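PDB 5GYQ: spike glycoprotein from Bat coronavirus HKU9, which probably attaches the virion to the host cell through a surface receptor; this piece is the putative receptor-binding domain of its S1 subunit. Local coordinates for residues A[18-23]-A[135-140]; A[36-41]-A[152-157]; A[67-72]-A[85-90]; A[73-78]-A[113-118]. One frame throughout, in Å; residues are numbered along the deposited sequence.

Contact 1: residues A[18-23]-A[135-140]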
loop_
_atom_site.group_PDB
_atom_site.type_symbol
_atom_site.label_atom_id
_atom_site.label_comp_id
_atom_site.label_asym_id
_atom_site.label_seq_id
_atom_site.Cartn_x
_atom_site.Cartn_y
_atom_site.Cartn_z
ATOM N N GLN A 18 -5.689 3.661 8.745
ATOM C CA GLN A 18 -4.665 4.606 9.156
ATOM C C GLN A 18 -3.305 3.956 8.933
ATOM O O GLN A 18 -3.169 2.742 9.082
ATOM C CB GLN A 18 -4.848 5.003 10.623
ATOM C CG GLN A 18 -6.210 5.608 10.943
ATOM C CD GLN A 18 -6.415 6.973 10.307
ATOM O OE1 GLN A 18 -5.463 7.622 9.871
ATOM N NE2 GLN A 18 -7.667 7.417 10.252
ATOM N N PRO A 19 -2.296 4.756 8.561
ATOM C CA PRO A 19 -0.973 4.203 8.251
ATOM C C PRO A 19 -0.344 3.457 9.425
ATOM O O PRO A 19 0.438 2.530 9.201
ATOM C CB PRO A 19 -0.149 5.441 7.885
ATOM C CG PRO A 19 -0.894 6.595 8.452
ATOM C CD PRO A 19 -2.337 6.217 8.394
ATOM N N VAL A 20 -0.686 3.838 10.653
ATOM C CA VAL A 20 -0.155 3.141 11.819
ATOM C C VAL A 20 -0.642 1.685 11.839
ATOM O O VAL A 20 0.040 0.806 12.364
ATOM C CB VAL A 20 -0.530 3.864 13.142
ATOM C CG1 VAL A 20 -2.033 3.829 13.390
ATOM C CG2 VAL A 20 0.224 3.257 14.315
ATOM N N VAL A 21 -1.803 1.422 11.239
ATOM C CA VAL A 21 -2.302 0.050 11.126
ATOM C C VAL A 21 -2.559 -0.361 9.674
ATOM O O VAL A 21 -3.618 -0.903 9.355
ATOM C CB VAL A 21 -3.601 -0.156 11.941
ATOM C CG1 VAL A 21 -3.283 -0.255 13.415
ATOM C CG2 VAL A 21 -4.598 0.972 11.680
ATOM N N TRP A 22 -1.584 -0.106 8.802
ATOM C CA TRP A 22 -1.683 -0.471 7.389
ATOM C C TRP A 22 -1.927 -1.966 7.217
ATOM O O TRP A 22 -1.491 -2.771 8.046
ATOM C CB TRP A 22 -0.416 -0.065 6.631
ATOM C CG TRP A 22 0.857 -0.720 7.121
ATOM C CD1 TRP A 22 1.687 -0.264 8.106
ATOM C CD2 TRP A 22 1.450 -1.934 6.631
ATOM N NE1 TRP A 22 2.752 -1.118 8.264
ATOM C CE2 TRP A 22 2.631 -2.150 7.370
ATOM C CE3 TRP A 22 1.098 -2.854 5.640
ATOM C CZ2 TRP A 22 3.458 -3.251 7.154
ATOM C CZ3 TRP A 22 1.923 -3.950 5.426
ATOM C CH2 TRP A 22 3.089 -4.137 6.180
ATOM N N ARG A 23 -2.616 -2.346 6.144
ATOM C CA ARG A 23 -2.970 -3.757 5.973
ATOM C C ARG A 23 -2.296 -4.413 4.774
ATOM O O ARG A 23 -2.129 -3.799 3.730
ATOM C CB ARG A 23 -4.487 -3.908 5.859
ATOM C CG ARG A 23 -5.186 -4.000 7.205
ATOM C CD ARG A 23 -6.521 -3.281 7.180
ATOM N NE ARG A 23 -7.606 -4.098 7.714
ATOM C CZ ARG A 23 -8.785 -3.610 8.087
ATOM N NH1 ARG A 23 -9.021 -2.307 7.998
ATOM N NH2 ARG A 23 -9.722 -4.421 8.560
ATOM N N THR A 135 -2.941 4.588 21.509
ATOM C CA THR A 135 -2.649 5.998 21.812
ATOM C C THR A 135 -2.513 6.843 20.544
ATOM O O THR A 135 -2.877 8.015 20.543
ATOM C CB THR A 135 -1.359 6.181 22.654
ATOM O OG1 THR A 135 -0.217 5.810 21.876
ATOM C CG2 THR A 135 -1.414 5.361 23.927
ATOM N N VAL A 136 -1.985 6.257 19.474
ATOM C CA VAL A 136 -1.831 6.998 18.217
ATOM C C VAL A 136 -3.200 7.304 17.596
ATOM O O VAL A 136 -3.509 8.451 17.213
ATOM C CB VAL A 136 -0.959 6.218 17.205
ATOM C CG1 VAL A 136 -0.933 6.923 15.859
ATOM C CG2 VAL A 136 0.464 6.054 17.745
ATOM N N ILE A 137 -4.026 6.265 17.520
ATOM C CA ILE A 137 -5.377 6.396 16.992
ATOM C C ILE A 137 -6.188 7.394 17.819
ATOM O O ILE A 137 -6.912 8.223 17.261
ATOM C CB ILE A 137 -6.090 5.028 16.952
ATOM C CG1 ILE A 137 -5.401 4.111 15.936
ATOM C CG2 ILE A 137 -7.560 5.201 16.596
ATOM C CD1 ILE A 137 -5.927 2.697 15.931
ATOM N N ASN A 138 -6.055 7.331 19.142
ATOM C CA ASN A 138 -6.752 8.278 20.010
ATOM C C ASN A 138 -6.246 9.709 19.830
ATOM O O ASN A 138 -7.036 10.654 19.807
ATOM C CB ASN A 138 -6.622 7.869 21.477
ATOM C CG ASN A 138 -7.388 8.791 22.407
ATOM O OD1 ASN A 138 -6.798 9.611 23.114
ATOM N ND2 ASN A 138 -8.711 8.679 22.393
ATOM N N ALA A 139 -4.932 9.865 19.707
ATOM C CA ALA A 139 -4.323 11.179 19.538
ATOM C C ALA A 139 -4.751 11.821 18.225
ATOM O O ALA A 139 -4.823 13.044 18.132
ATOM C CB ALA A 139 -2.807 11.079 19.605
ATOM N N ALA A 140 -5.033 10.998 17.216
ATOM C CA ALA A 140 -5.526 11.518 15.937
ATOM C C ALA A 140 -6.776 12.400 16.090
ATOM O O ALA A 140 -7.005 13.307 15.288
ATOM C CB ALA A 140 -5.815 10.368 14.978
#
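V20 meets V136 and I137 through aliphatic groups alone, and the contact is purely apolar. V20 CG1 is the shared atom, touching both partners: it lies 4.1 Å from V136 CG1 and 4.2 Å from CG1 of I137, which joins from the next position of the helix. CB and CG2 of V20 come equally near to V136 CG1, so V20 sets its whole branch against that one methyl, and the two side chains pass alongside one another, pointing opposite ways. V136 CG1 stands anti to the backbone N of V136 (chi1 174°), on the side where V20 arrives.

V21 N binds Q18 O at 2.9 Å and closes the short 3-10 turn that carries V20.

Around the contact, Q18 is hydrogen-bonded through its amide to P112 and A114, P19 packs on R70 of strand 63-71, and R23, in the edge strand 23-27, pairs through its backbone with V68. The loop thus lies between helix 130-139 and the five-stranded antiparallel sheet.

Contact 2: residues A[36-41]-A[152-157]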
loop_
_atom_site.group_PDB
_atom_site.type_symbol
_atom_site.label_atom_id
_atom_site.label_comp_id
_atom_site.label_asym_id
_atom_site.label_seq_id
_atom_site.Cartn_x
_atom_site.Cartn_y
_atom_site.Cartn_z
ATOM N N VAL A 36 -8.676 -3.651 -10.441
ATOM C CA VAL A 36 -9.256 -3.181 -9.189
ATOM C C VAL A 36 -8.305 -2.253 -8.434
ATOM O O VAL A 36 -8.735 -1.266 -7.835
ATOM C CB VAL A 36 -9.642 -4.367 -8.278
ATOM C CG1 VAL A 36 -10.267 -3.871 -6.982
ATOM C CG2 VAL A 36 -10.594 -5.305 -9.006
ATOM N N VAL A 37 -7.014 -2.562 -8.478
ATOM C CA VAL A 37 -6.031 -1.786 -7.733
ATOM C C VAL A 37 -5.236 -0.845 -8.632
ATOM O O VAL A 37 -4.337 -0.147 -8.163
ATOM C CB VAL A 37 -5.050 -2.701 -6.977
ATOM C CG1 VAL A 37 -5.802 -3.566 -5.981
ATOM C CG2 VAL A 37 -4.268 -3.562 -7.953
ATOM N N VAL A 38 -5.562 -0.826 -9.921
ATOM C CA VAL A 38 -4.889 0.073 -10.853
ATOM C C VAL A 38 -5.879 0.956 -11.616
ATOM O O VAL A 38 -6.128 2.096 -11.229
ATOM C CB VAL A 38 -4.018 -0.705 -11.868
ATOM C CG1 VAL A 38 -3.229 0.264 -12.742
ATOM C CG2 VAL A 38 -3.069 -1.654 -11.146
ATOM N N ASP A 39 -6.449 0.420 -12.692
ATOM C CA ASP A 39 -7.261 1.212 -13.614
ATOM C C ASP A 39 -8.527 1.793 -12.985
ATOM O O ASP A 39 -8.822 2.977 -13.155
ATOM C CB ASP A 39 -7.641 0.368 -14.830
ATOM C CG ASP A 39 -6.429 -0.122 -15.596
ATOM O OD1 ASP A 39 -5.990 0.587 -16.527
ATOM O OD2 ASP A 39 -5.914 -1.212 -15.266
ATOM N N SER A 40 -9.270 0.958 -12.265
ATOM C CA SER A 40 -10.555 1.367 -11.701
ATOM C C SER A 40 -10.421 2.489 -10.674
ATOM O O SER A 40 -11.335 3.295 -10.506
ATOM C CB SER A 40 -11.260 0.169 -11.067
ATOM O OG SER A 40 -11.623 -0.782 -12.052
ATOM N N LEU A 41 -9.283 2.535 -9.987
ATOM C CA LEU A 41 -9.035 3.571 -8.990
ATOM C C LEU A 41 -8.829 4.936 -9.638
ATOM O O LEU A 41 -8.213 5.036 -10.700
ATOM C CB LEU A 41 -7.816 3.211 -8.140
ATOM C CG LEU A 41 -7.961 1.997 -7.224
ATOM C CD1 LEU A 41 -6.656 1.719 -6.499
ATOM C CD2 LEU A 41 -9.087 2.221 -6.231
ATOM N N ALA A 152 -1.995 2.250 -2.278
ATOM C CA ALA A 152 -1.743 0.836 -2.474
ATOM C C ALA A 152 -0.306 0.645 -2.939
ATOM O O ALA A 152 0.086 1.128 -4.001
ATOM C CB ALA A 152 -2.720 0.245 -3.483
ATOM N N VAL A 153 0.480 -0.037 -2.118
ATOM C CA VAL A 153 1.847 -0.392 -2.455
ATOM C C VAL A 153 1.853 -1.804 -3.005
ATOM O O VAL A 153 1.559 -2.764 -2.288
ATOM C CB VAL A 153 2.784 -0.306 -1.240
ATOM C CG1 VAL A 153 4.210 -0.657 -1.644
ATOM C CG2 VAL A 153 2.725 1.082 -0.622
ATOM N N ILE A 154 2.167 -1.922 -4.288
ATOM C CA ILE A 154 2.178 -3.212 -4.950
ATOM C C ILE A 154 3.608 -3.724 -5.054
ATOM O O ILE A 154 4.408 -3.180 -5.802
ATOM C CB ILE A 154 1.539 -3.125 -6.350
ATOM C CG1 ILE A 154 0.168 -2.450 -6.258
ATOM C CG2 ILE A 154 1.414 -4.508 -6.968
ATOM C CD1 ILE A 154 -0.498 -2.212 -7.595
ATOM N N THR A 155 3.927 -4.756 -4.279
ATOM C CA THR A 155 5.237 -5.395 -4.328
ATOM C C THR A 155 5.200 -6.602 -5.251
ATOM O O THR A 155 4.349 -7.474 -5.106
ATOM C CB THR A 155 5.708 -5.853 -2.936
ATOM O OG1 THR A 155 5.697 -4.743 -2.032
ATOM C CG2 THR A 155 7.114 -6.432 -3.013
ATOM N N LEU A 156 6.128 -6.650 -6.195
ATOM C CA LEU A 156 6.152 -7.718 -7.182
ATOM C C LEU A 156 7.328 -8.653 -6.970
ATOM O O LEU A 156 8.407 -8.224 -6.562
ATOM C CB LEU A 156 6.212 -7.127 -8.589
ATOM C CG LEU A 156 5.107 -6.129 -8.928
ATOM C CD1 LEU A 156 5.422 -5.424 -10.233
ATOM C CD2 LEU A 156 3.763 -6.835 -9.001
ATOM N N LYS A 157 7.116 -9.935 -7.240
ATOM C CA LYS A 157 8.228 -10.876 -7.316
ATOM C C LYS A 157 8.265 -11.494 -8.707
ATOM O O LYS A 157 7.225 -11.860 -9.256
ATOM C CB LYS A 157 8.117 -11.956 -6.237
ATOM C CG LYS A 157 8.996 -11.688 -5.017
ATOM C CD LYS A 157 8.519 -12.452 -3.788
ATOM C CE LYS A 157 8.585 -13.960 -3.985
ATOM N NZ LYS A 157 9.955 -14.504 -3.754
#
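I154 reaches V37 and V38 with the methyl at the end of its side chain, and with A152 and V37 it accounts for most of the surface buried here. The CD1 methyl of I154 lies 4.0 Å from V37 CG2 and, more loosely, 4.4 Å from V38 CG2, so it meets one methyl from each of two consecutive valines. CD1 is trans to CA about the CB-CG1 bond of I154 (chi2 175°), which carries it out from the strand to the loop. In V37, chi1 -61° sets CG1 anti to the carbonyl carbon and so puts CG2, the touching methyl, between the backbone N and the carbonyl carbon; the two side chains meet at a slant. A152 has its CB directed toward the loop and loses surface to it without close contact; its CA and that of V37, 7.3 Å apart, are the nearest CA pair.

V37 O accepts a hydrogen bond from H103 ND1, while A152 and I154 are paired through their backbones with H103 and C101. V37 also packs on L13 of helix 10-14, and I154 on V64 and L66. Segment 36-41 is therefore a loop laid over one face of the five-stranded antiparallel sheet, the core of the betacoronavirus receptor-binding domain, with strand 146-157 at its centre.

Contact 3: residues A[67-72]-A[85-90]. With NAG (2-acetamido-2-deoxy-beta-D-glucopyranose), chain B.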
loop_
_atom_site.group_PDB
_atom_site.type_symbol
_atom_site.label_atom_id
_atom_site.label_comp_id
_atom_site.label_asym_id
_atom_site.label_seq_id
_atom_site.Cartn_x
_atom_site.Cartn_y
_atom_site.Cartn_z
ATOM N N ASP A 67 -0.137 -3.602 -0.059
ATOM C CA ASP A 67 -0.204 -2.905 1.219
ATOM C C ASP A 67 -1.090 -1.680 1.087
ATOM O O ASP A 67 -0.858 -0.832 0.239
ATOM C CB ASP A 67 1.191 -2.511 1.698
ATOM C CG ASP A 67 2.102 -3.707 1.855
ATOM O OD1 ASP A 67 1.589 -4.811 2.122
ATOM O OD2 ASP A 67 3.331 -3.544 1.715
ATOM N N VAL A 68 -2.106 -1.582 1.929
ATOM C CA VAL A 68 -3.088 -0.517 1.783
ATOM C C VAL A 68 -3.173 0.345 3.036
ATOM O O VAL A 68 -3.202 -0.168 4.169
ATOM C CB VAL A 68 -4.475 -1.092 1.455
ATOM C CG1 VAL A 68 -5.494 0.022 1.301
ATOM C CG2 VAL A 68 -4.407 -1.923 0.178
ATOM N N MET A 69 -3.196 1.658 2.817
ATOM C CA MET A 69 -3.323 2.617 3.911
ATOM C C MET A 69 -3.730 3.975 3.366
ATOM O O MET A 69 -3.920 4.129 2.165
ATOM C CB MET A 69 -2.007 2.735 4.679
ATOM C CG MET A 69 -0.899 3.424 3.889
ATOM S SD MET A 69 0.716 2.652 4.132
ATOM C CE MET A 69 0.550 1.201 3.095
ATOM N N ARG A 70 -3.859 4.962 4.245
ATOM C CA ARG A 70 -4.089 6.329 3.809
ATOM C C ARG A 70 -2.839 7.160 4.069
ATOM O O ARG A 70 -2.014 6.800 4.909
ATOM C CB ARG A 70 -5.308 6.933 4.513
ATOM C CG ARG A 70 -5.223 6.990 6.027
ATOM C CD ARG A 70 -6.530 7.512 6.608
ATOM N NE ARG A 70 -7.666 6.708 6.164
ATOM C CZ ARG A 70 -8.866 7.197 5.868
ATOM N NH1 ARG A 70 -9.099 8.499 5.966
ATOM N NH2 ARG A 70 -9.835 6.382 5.467
ATOM N N ILE A 71 -2.700 8.269 3.349
ATOM C CA ILE A 71 -1.461 9.043 3.388
ATOM C C ILE A 71 -1.720 10.467 2.900
ATOM O O ILE A 71 -2.464 10.661 1.944
ATOM C CB ILE A 71 -0.364 8.350 2.526
ATOM C CG1 ILE A 71 1.001 9.015 2.694
ATOM C CG2 ILE A 71 -0.770 8.295 1.054
ATOM C CD1 ILE A 71 2.127 8.251 1.999
ATOM N N ASN A 72 -1.138 11.474 3.549
ATOM C CA ASN A 72 -1.375 12.833 3.072
ATOM C C ASN A 72 -0.242 13.292 2.157
ATOM O O ASN A 72 0.746 12.574 1.981
ATOM C CB ASN A 72 -1.622 13.808 4.245
ATOM C CG ASN A 72 -0.363 14.204 5.020
ATOM O OD1 ASN A 72 0.759 13.806 4.710
ATOM N ND2 ASN A 72 -0.573 15.024 6.054
ATOM N N ASP A 85 10.619 10.693 7.136
ATOM C CA ASP A 85 9.691 11.473 7.951
ATOM C C ASP A 85 8.939 10.540 8.887
ATOM O O ASP A 85 9.221 9.345 8.921
ATOM C CB ASP A 85 8.722 12.285 7.079
ATOM C CG ASP A 85 7.887 11.419 6.143
ATOM O OD1 ASP A 85 7.909 10.179 6.263
ATOM O OD2 ASP A 85 7.187 11.994 5.284
ATOM N N THR A 86 7.989 11.082 9.644
ATOM C CA THR A 86 7.274 10.291 10.646
ATOM C C THR A 86 6.583 9.080 10.030
ATOM O O THR A 86 6.534 8.005 10.635
ATOM C CB THR A 86 6.224 11.135 11.392
ATOM O OG1 THR A 86 5.374 11.791 10.446
ATOM C CG2 THR A 86 6.899 12.183 12.259
ATOM N N PHE A 87 6.064 9.257 8.820
ATOM C CA PHE A 87 5.385 8.176 8.109
ATOM C C PHE A 87 6.316 6.985 7.904
ATOM O O PHE A 87 6.001 5.866 8.307
ATOM C CB PHE A 87 4.860 8.674 6.756
ATOM C CG PHE A 87 3.991 7.677 6.029
ATOM C CD1 PHE A 87 4.553 6.669 5.260
ATOM C CD2 PHE A 87 2.613 7.759 6.104
ATOM C CE1 PHE A 87 3.759 5.752 4.593
ATOM C CE2 PHE A 87 1.810 6.851 5.437
ATOM C CZ PHE A 87 2.383 5.843 4.681
ATOM N N SER A 88 7.467 7.231 7.286
ATOM C CA SER A 88 8.371 6.145 6.911
ATOM C C SER A 88 9.218 5.658 8.081
ATOM O O SER A 88 9.725 4.534 8.064
ATOM C CB SER A 88 9.278 6.579 5.759
ATOM O OG SER A 88 9.963 7.784 6.067
ATOM N N LEU A 89 9.378 6.501 9.096
ATOM C CA LEU A 89 10.171 6.117 10.254
ATOM C C LEU A 89 9.350 5.329 11.268
ATOM O O LEU A 89 9.882 4.460 11.954
ATOM C CB LEU A 89 10.778 7.348 10.927
ATOM C CG LEU A 89 11.897 8.068 10.169
ATOM C CD1 LEU A 89 12.348 9.300 10.936
ATOM C CD2 LEU A 89 13.069 7.130 9.914
ATOM N N TYR A 90 8.054 5.620 11.358
ATOM C CA TYR A 90 7.262 5.055 12.449
ATOM C C TYR A 90 5.984 4.319 12.041
ATOM O O TYR A 90 5.274 3.803 12.901
ATOM C CB TYR A 90 6.890 6.164 13.435
ATOM C CG TYR A 90 8.062 6.999 13.905
ATOM C CD1 TYR A 90 9.028 6.464 14.744
ATOM C CD2 TYR A 90 8.194 8.326 13.515
ATOM C CE1 TYR A 90 10.097 7.223 15.183
ATOM C CE2 TYR A 90 9.258 9.096 13.945
ATOM C CZ TYR A 90 10.208 8.537 14.781
ATOM O OH TYR A 90 11.270 9.294 15.213
HETATM C C1 NAG B . 0.456 15.537 6.917
HETATM C C2 NAG B . 0.515 17.047 6.899
HETATM C C3 NAG B . 1.734 17.523 7.676
HETATM C C4 NAG B . 1.719 16.946 9.090
HETATM C C5 NAG B . 1.458 15.435 9.082
HETATM C C6 NAG B . 1.162 14.893 10.461
HETATM C C7 NAG B . -0.551 18.118 4.969
HETATM C C8 NAG B . -0.373 18.604 3.562
HETATM N N2 NAG B . 0.528 17.565 5.541
HETATM O O3 NAG B . 1.709 18.944 7.712
HETATM O O4 NAG B . 2.992 17.111 9.710
HETATM O O5 NAG B . 0.334 15.089 8.255
HETATM O O6 NAG B . 1.000 13.481 10.444
HETATM O O7 NAG B . -1.619 18.217 5.565
#
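This is a buried aromatic contact between the C-terminal part of strand 63-71 and the short helix 86-90, with the F87 ring inserted against the side chains of M69 and I71. The axes of strand 67-71 and helix 86-90 run roughly antiparallel, at 145°, and come no closer than 11.6 Å. I71 crosses the ring at about a right angle. Its CD1 makes a CH-pi contact over one face, 3.8 Å from the F87 centroid and 20° off the ring normal, and its CG1 is 3.6 Å from F87 CE2. M69 adds a Met-aromatic contact: SD approaches obliquely, 3.6 Å from CZ of F87. At the ring edge, near its plane, lies R70 O, 3.9 Å from F87 CE2. A chi1 of -173° swings the F87 ring away from the helix backbone toward the strand.

The helix is one element packed on the central antiparallel sheet of this receptor-binding domain. D85 is its N-cap: S88 N donates to D85 OD1 at 3.2 Å. D85 OD2 accepts from N78 ND2 of helix 73-81. N72, at the N-cap position of helix 73-81, accepts from H75 N through OD1, while its ND2 is bonded to NAG C1 at 1.4 Å, an N-glycosidic link.

Contact 4: residues A[73-78]-A[113-118]. With NAG (2-acetamido-2-deoxy-beta-D-glucopyranose), chain B.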
loop_
_atom_site.group_PDB
_atom_site.type_symbol
_atom_site.label_atom_id
_atom_site.label_comp_id
_atom_site.label_asym_id
_atom_site.label_seq_id
_atom_site.Cartn_x
_atom_site.Cartn_y
_atom_site.Cartn_z
ATOM N N GLU A 73 -0.401 14.473 1.563
ATOM C CA GLU A 73 0.480 14.930 0.487
ATOM C C GLU A 73 1.958 15.017 0.879
ATOM O O GLU A 73 2.824 14.603 0.112
ATOM C CB GLU A 73 0.009 16.290 -0.030
ATOM C CG GLU A 73 0.845 16.841 -1.186
ATOM C CD GLU A 73 0.572 16.148 -2.516
ATOM O OE1 GLU A 73 1.358 16.350 -3.466
ATOM O OE2 GLU A 73 -0.428 15.408 -2.622
ATOM N N THR A 74 2.238 15.558 2.061
ATOM C CA THR A 74 3.611 15.686 2.547
ATOM C C THR A 74 4.301 14.325 2.605
ATOM O O THR A 74 5.390 14.118 2.042
ATOM C CB THR A 74 3.650 16.328 3.955
ATOM O OG1 THR A 74 2.930 17.569 3.947
ATOM C CG2 THR A 74 5.085 16.574 4.399
ATOM N N HIS A 75 3.643 13.395 3.286
ATOM C CA HIS A 75 4.177 12.056 3.479
ATOM C C HIS A 75 4.271 11.300 2.164
ATOM O O HIS A 75 5.177 10.493 1.978
ATOM C CB HIS A 75 3.316 11.283 4.475
ATOM C CG HIS A 75 3.345 11.844 5.863
ATOM N ND1 HIS A 75 2.315 11.664 6.757
ATOM C CD2 HIS A 75 4.283 12.576 6.509
ATOM C CE1 HIS A 75 2.613 12.264 7.897
ATOM N NE2 HIS A 75 3.801 12.823 7.774
ATOM N N LEU A 76 3.337 11.566 1.255
ATOM C CA LEU A 76 3.354 10.930 -0.062
ATOM C C LEU A 76 4.554 11.391 -0.882
ATOM O O LEU A 76 5.249 10.579 -1.502
ATOM C CB LEU A 76 2.057 11.222 -0.822
ATOM C CG LEU A 76 1.965 10.586 -2.211
ATOM C CD1 LEU A 76 1.974 9.070 -2.108
ATOM C CD2 LEU A 76 0.729 11.073 -2.950
ATOM N N ASN A 77 4.789 12.701 -0.880
ATOM C CA ASN A 77 5.919 13.272 -1.598
ATOM C C ASN A 77 7.241 12.781 -1.025
ATOM O O ASN A 77 8.157 12.435 -1.772
ATOM C CB ASN A 77 5.858 14.799 -1.567
ATOM C CG ASN A 77 4.730 15.351 -2.415
ATOM O OD1 ASN A 77 4.330 14.740 -3.408
ATOM N ND2 ASN A 77 4.206 16.507 -2.028
ATOM N N ASN A 78 7.337 12.738 0.301
ATOM C CA ASN A 78 8.530 12.177 0.927
ATOM C C ASN A 78 8.711 10.696 0.592
ATOM O O ASN A 78 9.835 10.216 0.446
ATOM C CB ASN A 78 8.479 12.367 2.441
ATOM C CG ASN A 78 8.656 13.811 2.846
ATOM O OD1 ASN A 78 9.253 14.600 2.112
ATOM N ND2 ASN A 78 8.136 14.169 4.016
ATOM N N TYR A 113 -6.095 11.646 10.982
ATOM C CA TYR A 113 -4.954 11.054 10.308
ATOM C C TYR A 113 -4.014 10.515 11.374
ATOM O O TYR A 113 -3.249 11.269 11.978
ATOM C CB TYR A 113 -4.275 12.103 9.421
ATOM C CG TYR A 113 -3.150 11.610 8.536
ATOM C CD1 TYR A 113 -3.241 10.402 7.854
ATOM C CD2 TYR A 113 -2.011 12.381 8.352
ATOM C CE1 TYR A 113 -2.209 9.966 7.032
ATOM C CE2 TYR A 113 -0.984 11.959 7.534
ATOM C CZ TYR A 113 -1.084 10.751 6.879
ATOM O OH TYR A 113 -0.054 10.335 6.067
ATOM N N ALA A 114 -4.096 9.213 11.629
ATOM C CA ALA A 114 -3.382 8.610 12.750
ATOM C C ALA A 114 -1.986 8.157 12.347
ATOM O O ALA A 114 -1.813 7.103 11.735
ATOM C CB ALA A 114 -4.173 7.442 13.316
ATOM N N VAL A 115 -0.991 8.962 12.705
ATOM C CA VAL A 115 0.389 8.705 12.323
ATOM C C VAL A 115 1.287 8.656 13.552
ATOM O O VAL A 115 1.354 9.619 14.309
ATOM C CB VAL A 115 0.910 9.783 11.353
ATOM C CG1 VAL A 115 2.361 9.514 10.975
ATOM C CG2 VAL A 115 0.038 9.844 10.116
ATOM N N ALA A 116 1.974 7.534 13.750
ATOM C CA ALA A 116 2.904 7.405 14.867
ATOM C C ALA A 116 4.103 8.315 14.647
ATOM O O ALA A 116 4.574 8.464 13.520
ATOM C CB ALA A 116 3.353 5.961 15.030
ATOM N N ASN A 117 4.591 8.934 15.717
ATOM C CA ASN A 117 5.734 9.830 15.599
ATOM C C ASN A 117 6.835 9.497 16.605
ATOM O O ASN A 117 7.668 10.338 16.934
ATOM C CB ASN A 117 5.288 11.290 15.749
ATOM C CG ASN A 117 4.984 11.671 17.183
ATOM O OD1 ASN A 117 4.474 10.866 17.963
ATOM N ND2 ASN A 117 5.306 12.909 17.539
ATOM N N ARG A 118 6.829 8.254 17.076
ATOM C CA ARG A 118 7.868 7.743 17.963
ATOM C C ARG A 118 7.910 6.221 17.861
ATOM O O ARG A 118 6.989 5.612 17.307
ATOM C CB ARG A 118 7.621 8.185 19.411
ATOM C CG ARG A 118 6.274 7.752 19.960
ATOM C CD ARG A 118 5.835 8.612 21.131
ATOM N NE ARG A 118 6.393 8.164 22.401
ATOM C CZ ARG A 118 5.663 7.826 23.460
ATOM N NH1 ARG A 118 4.339 7.885 23.412
ATOM N NH2 ARG A 118 6.262 7.433 24.574
HETATM C C1 NAG B . 0.456 15.537 6.917
HETATM C C2 NAG B . 0.515 17.047 6.899
HETATM C C3 NAG B . 1.734 17.523 7.676
HETATM C C4 NAG B . 1.719 16.946 9.090
HETATM C C5 NAG B . 1.458 15.435 9.082
HETATM C C6 NAG B . 1.162 14.893 10.461
HETATM C C7 NAG B . -0.551 18.118 4.969
HETATM C C8 NAG B . -0.373 18.604 3.562
HETATM N N2 NAG B . 0.528 17.565 5.541
HETATM O O3 NAG B . 1.709 18.944 7.712
HETATM O O4 NAG B . 2.992 17.111 9.710
HETATM O O5 NAG B . 0.334 15.089 8.255
HETATM O O6 NAG B . 1.000 13.481 10.444
HETATM O O7 NAG B . -1.619 18.217 5.565
#
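Helix 73-78 faces an irregular loop, 113-118, across a wide separation: the nearest CA atoms, those of H75 and V115, are 10.2 Å apart, and side chains and sugar bridge the distance. H75 and Y113 come from opposite directions and meet at their rims, with ring planes at 34°. H75 ND1 and Y113 OH share a nearly straight hydrogen bond of 2.8 Å (174°), and either may be the donor. With chi1 at -174°, Y113 is extended from its backbone and its ring reaches toward the helix, and CG2 of V115 rests over the centre of one tyrosine face. V115 CG1 is 4.1 Å from H75 CE1.

The first GlcNAc attached to N72 packs against both segments. Its C1 lies over a face of the H75 ring, its O5 is at the edge of the Y113 ring, 3.5 Å from CE2, and its O6 is 3.8 Å from V115 CG2. On the helix side its acetamido N2 donates to T74 OG1 at 2.9 Å, again almost straight.

Y113 OH has a second partner in the backbone N of N72, and this amide donor makes the hydroxyl an acceptor there. The two tyrosine bonds position the residues around the sugar, while the T74 bond and the packing on H75, Y113 and V115 probably restrain the sugar itself.

Contacts 3 and 4 are the closest pair, with centres 5 Å apart, and share the glycan: contact 3 supplies N72, its attachment point, and contact 4 supplies T74, H75, Y113 and V115 of the residues around it, S146 completing the pocket. Contact 1, with its centre about 10 Å from that of contact 3 and 11 Å from that of contact 4, touches both; P19 CB packs 3.4 Å from F87 CE2, and V136 CG1 lies 3.6 Å from V115 C. Contact 2 lies across the centre of the chain, 17 Å from contact 3 between centres, yet joins it through neighbouring strands, V153 N donating to D67 O at 2.8 Å.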